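Local coordinates for DNA mimic protein DMP12 (Neisseria meningitidis MC58, PDB 3W1O) that mimics DNA and binds the histone-like protein HU at its DNA-binding sites, partially preventing HU from binding DNA, at residues S58-N63 with K77-A82; K86-D91 with V104-I109. One frame throughout, in Å; residues are numbered along the deposited sequence.

Interaction 1. Residues S58-N63 with K77-A82; sequences SEITDN and KESILA
The hydroxyl OG of Ser79 is hydrogen-bonded to OD1 of Asp76, just ahead of helix 77-88, and lies 4.0 Å from the methyl CG2 of Ile60. Serine suits this place because it is small enough for a neighbouring helix to approach and its hydroxyl is satisfied by Asp76, not by that helix. Ile60 carries the contact from the other side. With CG1 beside the backbone N (chi1 -56°), CG2 stands anti to that N and comes between Ser79 and Ala82, 3.7 Å from Ala82 CB. The same methyl is 3.9 Å from Ser79 O, while Ile60 CD1 also reaches Ala82 CB at 3.8 Å, so the branched side chain lays CG1, CG2 and CD1 over one side of the alanine methyl. No hydrogen bond crosses between the segments. Behind Ile60 its helix ends in an ST turn: Asn63 N donates to Thr61 OG1 over 3.1 Å, nearly straight at 161°, as the chain turns through Asp62 with positive phi. At this surface seam the end of helix 53-61 meets the start of helix 77-88, whose Val83 and Lys86 extend the contact with Ile60, while strand 72-75 lies in the connection between the two helices.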
loop_
_atom_site.group_PDB
_atom_site.type_symbol
_atom_site.label_atom_id
_atom_site.label_comp_id
_atom_site.label_asym_id
_atom_site.label_seq_id
_atom_site.Cartn_x
_atom_site.Cartn_y
_atom_site.Cartn_z
ATOM N N SER A 58 2.463 -7.184 8.228
ATOM C CA SER A 58 3.264 -6.939 9.424
ATOM C C SER A 58 4.419 -7.938 9.559
ATOM O O SER A 58 5.423 -7.654 10.232
ATOM C CB SER A 58 2.364 -7.059 10.639
ATOM O OG SER A 58 2.288 -8.455 11.010
ATOM N N GLU A 59 4.285 -9.107 8.944
ATOM C CA GLU A 59 5.367 -10.112 8.965
ATOM C C GLU A 59 6.643 -9.596 8.323
ATOM O O GLU A 59 7.715 -10.030 8.703
ATOM C CB GLU A 59 4.938 -11.386 8.259
ATOM C CG GLU A 59 3.951 -12.214 9.057
ATOM C CD GLU A 59 3.578 -13.534 8.366
ATOM O OE1 GLU A 59 4.350 -14.059 7.514
ATOM O OE2 GLU A 59 2.494 -14.045 8.696
ATOM N N ILE A 60 6.522 -8.679 7.352
ATOM C CA ILE A 60 7.649 -8.039 6.730
ATOM C C ILE A 60 7.966 -6.699 7.381
ATOM O O ILE A 60 9.114 -6.397 7.619
ATOM C CB ILE A 60 7.417 -7.786 5.162
ATOM C CG1 ILE A 60 7.080 -9.070 4.398
ATOM C CG2 ILE A 60 8.630 -7.041 4.523
ATOM C CD1 ILE A 60 8.013 -10.353 4.745
ATOM N N THR A 61 6.958 -5.867 7.664
ATOM C CA THR A 61 7.247 -4.479 8.040
ATOM C C THR A 61 7.379 -4.307 9.538
ATOM O O THR A 61 7.904 -3.306 10.033
ATOM C CB THR A 61 6.120 -3.577 7.630
ATOM O OG1 THR A 61 4.927 -4.041 8.286
ATOM C CG2 THR A 61 5.921 -3.612 6.140
ATOM N N ASP A 62 6.844 -5.265 10.257
ATOM C CA ASP A 62 6.744 -5.221 11.718
ATOM C C ASP A 62 5.914 -4.083 12.232
ATOM O O ASP A 62 6.085 -3.644 13.365
ATOM C CB ASP A 62 8.112 -5.225 12.391
ATOM C CG ASP A 62 8.392 -6.544 12.972
ATOM O OD1 ASP A 62 9.044 -7.358 12.257
ATOM O OD2 ASP A 62 7.840 -6.793 14.089
ATOM N N ASN A 63 5.033 -3.588 11.383
ATOM C CA ASN A 63 4.112 -2.539 11.760
ATOM C C ASN A 63 2.711 -3.066 11.491
ATOM O O ASN A 63 2.575 -4.096 10.834
ATOM C CB ASN A 63 4.400 -1.317 10.890
ATOM C CG ASN A 63 5.566 -0.499 11.417
ATOM O OD1 ASN A 63 5.463 0.094 12.494
ATOM N ND2 ASN A 63 6.662 -0.424 10.642
ATOM N N LYS A 77 12.377 -1.074 -1.722
ATOM C CA LYS A 77 12.324 -2.195 -2.686
ATOM C C LYS A 77 12.391 -3.581 -2.029
ATOM O O LYS A 77 11.605 -4.451 -2.344
ATOM C CB LYS A 77 13.420 -2.076 -3.752
ATOM C CG LYS A 77 13.360 -3.176 -4.791
ATOM C CD LYS A 77 14.539 -3.127 -5.733
ATOM C CE LYS A 77 14.293 -4.047 -6.917
ATOM N NZ LYS A 77 15.227 -3.768 -8.076
ATOM N N GLU A 78 13.347 -3.794 -1.127
ATOM C CA GLU A 78 13.448 -5.094 -0.454
ATOM C C GLU A 78 12.121 -5.511 0.183
ATOM O O GLU A 78 11.656 -6.634 0.006
ATOM C CB GLU A 78 14.509 -5.074 0.659
ATOM C CG GLU A 78 14.836 -6.477 1.180
ATOM C CD GLU A 78 15.835 -6.486 2.352
ATOM O OE1 GLU A 78 16.498 -5.451 2.597
ATOM O OE2 GLU A 78 15.951 -7.535 3.025
ATOM N N SER A 79 11.538 -4.591 0.954
ATOM C CA SER A 79 10.295 -4.878 1.641
ATOM C C SER A 79 9.115 -4.963 0.647
ATOM O O SER A 79 8.199 -5.780 0.857
ATOM C CB SER A 79 10.027 -3.802 2.691
ATOM O OG SER A 79 10.978 -3.907 3.761
ATOM N N ILE A 80 9.143 -4.142 -0.390
ATOM C CA ILE A 80 8.094 -4.184 -1.449
ATOM C C ILE A 80 7.999 -5.596 -2.041
ATOM O O ILE A 80 6.907 -6.173 -2.161
ATOM C CB ILE A 80 8.307 -3.129 -2.559
ATOM C CG1 ILE A 80 8.066 -1.711 -2.013
ATOM C CG2 ILE A 80 7.334 -3.330 -3.766
ATOM C CD1 ILE A 80 8.632 -0.599 -2.913
ATOM N N LEU A 81 9.159 -6.150 -2.399
ATOM C CA LEU A 81 9.203 -7.478 -2.978
ATOM C C LEU A 81 8.753 -8.508 -1.979
ATOM O O LEU A 81 8.029 -9.414 -2.335
ATOM C CB LEU A 81 10.621 -7.818 -3.458
ATOM C CG LEU A 81 11.002 -7.087 -4.731
ATOM C CD1 LEU A 81 12.522 -7.114 -4.948
ATOM C CD2 LEU A 81 10.246 -7.690 -5.921
ATOM N N ALA A 82 9.208 -8.391 -0.733
ATOM C CA ALA A 82 8.842 -9.349 0.326
ATOM C C ALA A 82 7.317 -9.322 0.611
ATOM O O ALA A 82 6.706 -10.365 0.793
ATOM C CB ALA A 82 9.601 -9.048 1.594
#

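Interaction 2. Residues K86-D91 with V104-I109; sequences KLQNSD and VLEYAI
Both Gln88 and Glu106 hold CG beside the backbone N (chi1 -81° and -67°) and run extended beyond it, which carries their polar ends across the gap between two helices whose nearest CA atoms, those of Leu87 and Leu105, are 10.3 Å apart. The ends come close without bonding directly: Gln88 NE2 and Glu106 OE2 are 3.4 Å apart at a poor angle, and the amide and carboxylate planes are turned 70° against each other. Two waters do the joining. Each accepts from NE2 and donates to OE2, one at 3.0 Å from Gln88 NE2 and 2.7 Å from Glu106 OE2, the other at 3.1 Å from that NE2, so the two nitrogen and oxygen atoms and the waters close a four-cornered ring. Glutamine suits the place because its amide nitrogen can serve two acceptors, and glutamate because one oxygen can receive two donors; the hydrogen bonds donated to OE2 by water would be expected to favour the ionised carboxylate. Beneath this hydrated pair the contact is apolar and loose. Leu87 CD1 and Leu105 CD1 meet at 4.4 Å, both residues buried, and Leu87 also packs on Val98, Ile101 and Ile102 of helix 96-111. Where helix 77-88 ends, Leu87 O accepts from Ser90 OG at 2.7 Å and from Ser90 N at 3.2 Å, both from the same face of its carbonyl plane, which fastens the departing chain to the last turn. Leucines within and a hydrated amide-carboxylate pair outside are the pattern expected where two amphipathic helices, here the consecutive 77-88 and 96-111, pack with apolar faces inward, in an alpha+beta fold with a four-stranded antiparallel sheet.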
loop_
_atom_site.group_PDB
_atom_site.type_symbol
_atom_site.label_atom_id
_atom_site.label_comp_id
_atom_site.label_asym_id
_atom_site.label_seq_id
_atom_site.Cartn_x
_atom_site.Cartn_y
_atom_site.Cartn_z
ATOM N N LYS A 86 4.395 -12.293 -0.110
ATOM C CA LYS A 86 3.448 -12.712 0.949
ATOM C C LYS A 86 2.015 -12.654 0.387
ATOM O O LYS A 86 1.197 -13.573 0.564
ATOM C CB LYS A 86 3.505 -11.806 2.182
ATOM C CG LYS A 86 4.716 -11.903 3.081
ATOM C CD LYS A 86 4.594 -13.050 4.056
ATOM C CE LYS A 86 5.956 -13.374 4.654
ATOM N NZ LYS A 86 5.785 -14.509 5.613
ATOM N N LEU A 87 1.708 -11.552 -0.280
ATOM C CA LEU A 87 0.336 -11.413 -0.789
ATOM C C LEU A 87 0.008 -12.369 -1.938
ATOM O O LEU A 87 -1.104 -12.885 -2.006
ATOM C CB LEU A 87 0.058 -9.978 -1.212
ATOM C CG LEU A 87 0.186 -8.905 -0.129
ATOM C CD1 LEU A 87 -0.233 -7.537 -0.652
ATOM C CD2 LEU A 87 -0.656 -9.243 1.031
ATOM N N GLN A 88 0.947 -12.523 -2.868
ATOM C CA GLN A 88 0.760 -13.416 -4.030
ATOM C C GLN A 88 0.564 -14.864 -3.594
ATOM O O GLN A 88 -0.145 -15.611 -4.244
ATOM C CB GLN A 88 1.963 -13.317 -4.971
ATOM C CG GLN A 88 1.864 -12.105 -5.859
ATOM C CD GLN A 88 3.114 -11.873 -6.662
ATOM O OE1 GLN A 88 4.203 -12.327 -6.289
ATOM N NE2 GLN A 88 2.977 -11.165 -7.760
ATOM N N ASN A 89 1.178 -15.233 -2.468
ATOM C CA ASN A 89 1.068 -16.589 -1.935
ATOM C C ASN A 89 -0.041 -16.796 -0.922
ATOM O O ASN A 89 -0.188 -17.911 -0.415
ATOM C CB ASN A 89 2.425 -17.075 -1.353
ATOM C CG ASN A 89 3.487 -17.233 -2.422
ATOM O OD1 ASN A 89 4.652 -16.914 -2.198
ATOM N ND2 ASN A 89 3.094 -17.713 -3.596
ATOM N N SER A 90 -0.850 -15.759 -0.676
ATOM C CA SER A 90 -1.849 -15.769 0.385
ATOM C C SER A 90 -3.152 -16.406 -0.047
ATOM O O SER A 90 -3.361 -16.659 -1.232
ATOM C CB SER A 90 -2.153 -14.353 0.868
ATOM O OG SER A 90 -2.854 -13.614 -0.122
ATOM N N ASP A 91 -4.045 -16.600 0.924
ATOM C CA ASP A 91 -5.366 -17.198 0.691
ATOM C C ASP A 91 -6.361 -16.229 0.046
ATOM O O ASP A 91 -7.407 -16.646 -0.405
ATOM C CB ASP A 91 -5.940 -17.754 2.011
ATOM C CG ASP A 91 -5.203 -19.017 2.464
ATOM O OD1 ASP A 91 -4.638 -19.692 1.568
ATOM O OD2 ASP A 91 -5.167 -19.320 3.687
ATOM N N VAL A 104 0.200 -1.942 -7.060
ATOM C CA VAL A 104 1.043 -0.807 -6.629
ATOM C C VAL A 104 2.456 -1.264 -6.381
ATOM O O VAL A 104 3.403 -0.625 -6.816
ATOM C CB VAL A 104 0.513 -0.183 -5.335
ATOM C CG1 VAL A 104 1.530 0.951 -4.843
ATOM C CG2 VAL A 104 -0.874 0.420 -5.669
ATOM N N LEU A 105 2.593 -2.388 -5.718
ATOM C CA LEU A 105 3.925 -2.939 -5.441
ATOM C C LEU A 105 4.692 -3.242 -6.749
ATOM O O LEU A 105 5.841 -2.823 -6.937
ATOM C CB LEU A 105 3.820 -4.182 -4.541
ATOM C CG LEU A 105 3.099 -3.964 -3.188
ATOM C CD1 LEU A 105 3.052 -5.279 -2.418
ATOM C CD2 LEU A 105 3.753 -2.833 -2.354
ATOM N N GLU A 106 4.044 -3.923 -7.677
ATOM C CA GLU A 106 4.681 -4.195 -8.985
ATOM C C GLU A 106 5.085 -2.931 -9.711
ATOM O O GLU A 106 6.195 -2.853 -10.293
ATOM C CB GLU A 106 3.737 -5.045 -9.867
ATOM C CG GLU A 106 3.564 -6.427 -9.305
ATOM C CD GLU A 106 2.670 -7.326 -10.128
ATOM O OE1 GLU A 106 1.986 -6.808 -11.022
ATOM O OE2 GLU A 106 2.646 -8.554 -9.855
ATOM N N TYR A 107 4.213 -1.925 -9.689
ATOM C CA TYR A 107 4.482 -0.709 -10.394
ATOM C C TYR A 107 5.722 -0.048 -9.763
ATOM O O TYR A 107 6.556 0.569 -10.464
ATOM C CB TYR A 107 3.301 0.244 -10.263
ATOM C CG TYR A 107 3.374 1.484 -11.105
ATOM C CD1 TYR A 107 2.654 1.605 -12.286
ATOM C CD2 TYR A 107 4.150 2.582 -10.698
ATOM C CE1 TYR A 107 2.689 2.786 -13.070
ATOM C CE2 TYR A 107 4.221 3.727 -11.498
ATOM C CZ TYR A 107 3.488 3.839 -12.638
ATOM O OH TYR A 107 3.577 4.990 -13.369
ATOM N N ALA A 108 5.794 -0.092 -8.451
ATOM C CA ALA A 108 6.872 0.608 -7.727
ATOM C C ALA A 108 8.170 -0.107 -8.018
ATOM O O ALA A 108 9.204 0.532 -8.127
ATOM C CB ALA A 108 6.612 0.596 -6.225
ATOM N N ILE A 109 8.107 -1.432 -8.085
ATOM C CA ILE A 109 9.302 -2.204 -8.487
ATOM C C ILE A 109 9.711 -1.795 -9.873
ATOM O O ILE A 109 10.875 -1.419 -10.097
ATOM C CB ILE A 109 9.114 -3.714 -8.424
ATOM C CG1 ILE A 109 8.962 -4.196 -6.987
ATOM C CG2 ILE A 109 10.312 -4.440 -9.066
ATOM C CD1 ILE A 109 10.085 -3.724 -6.073
HETATM O O HOH W 1 4.994 -9.870 -9.553
HETATM O O HOH W 2 0.797 -10.292 -9.815
#

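Helix 77-88 is common to both contacts: interaction 1 uses its first turns against helix 53-61, and interaction 2 its last against helix 96-111. Interaction 1 lies at the surface and rests on one branched isoleucine set against a serine and an alanine, with no hydrogen bond between its two segments. Interaction 2 is partly buried, combining an apolar interior with a solvent-bridged polar margin. They also touch each other directly. A salt bridge between Glu59 and Lys86, modelled at a doubtfully short distance, links helix 53-61 to the later part of the shared helix, while Ile80, facing away from segment 58-63, packs on Leu105 and Ile109.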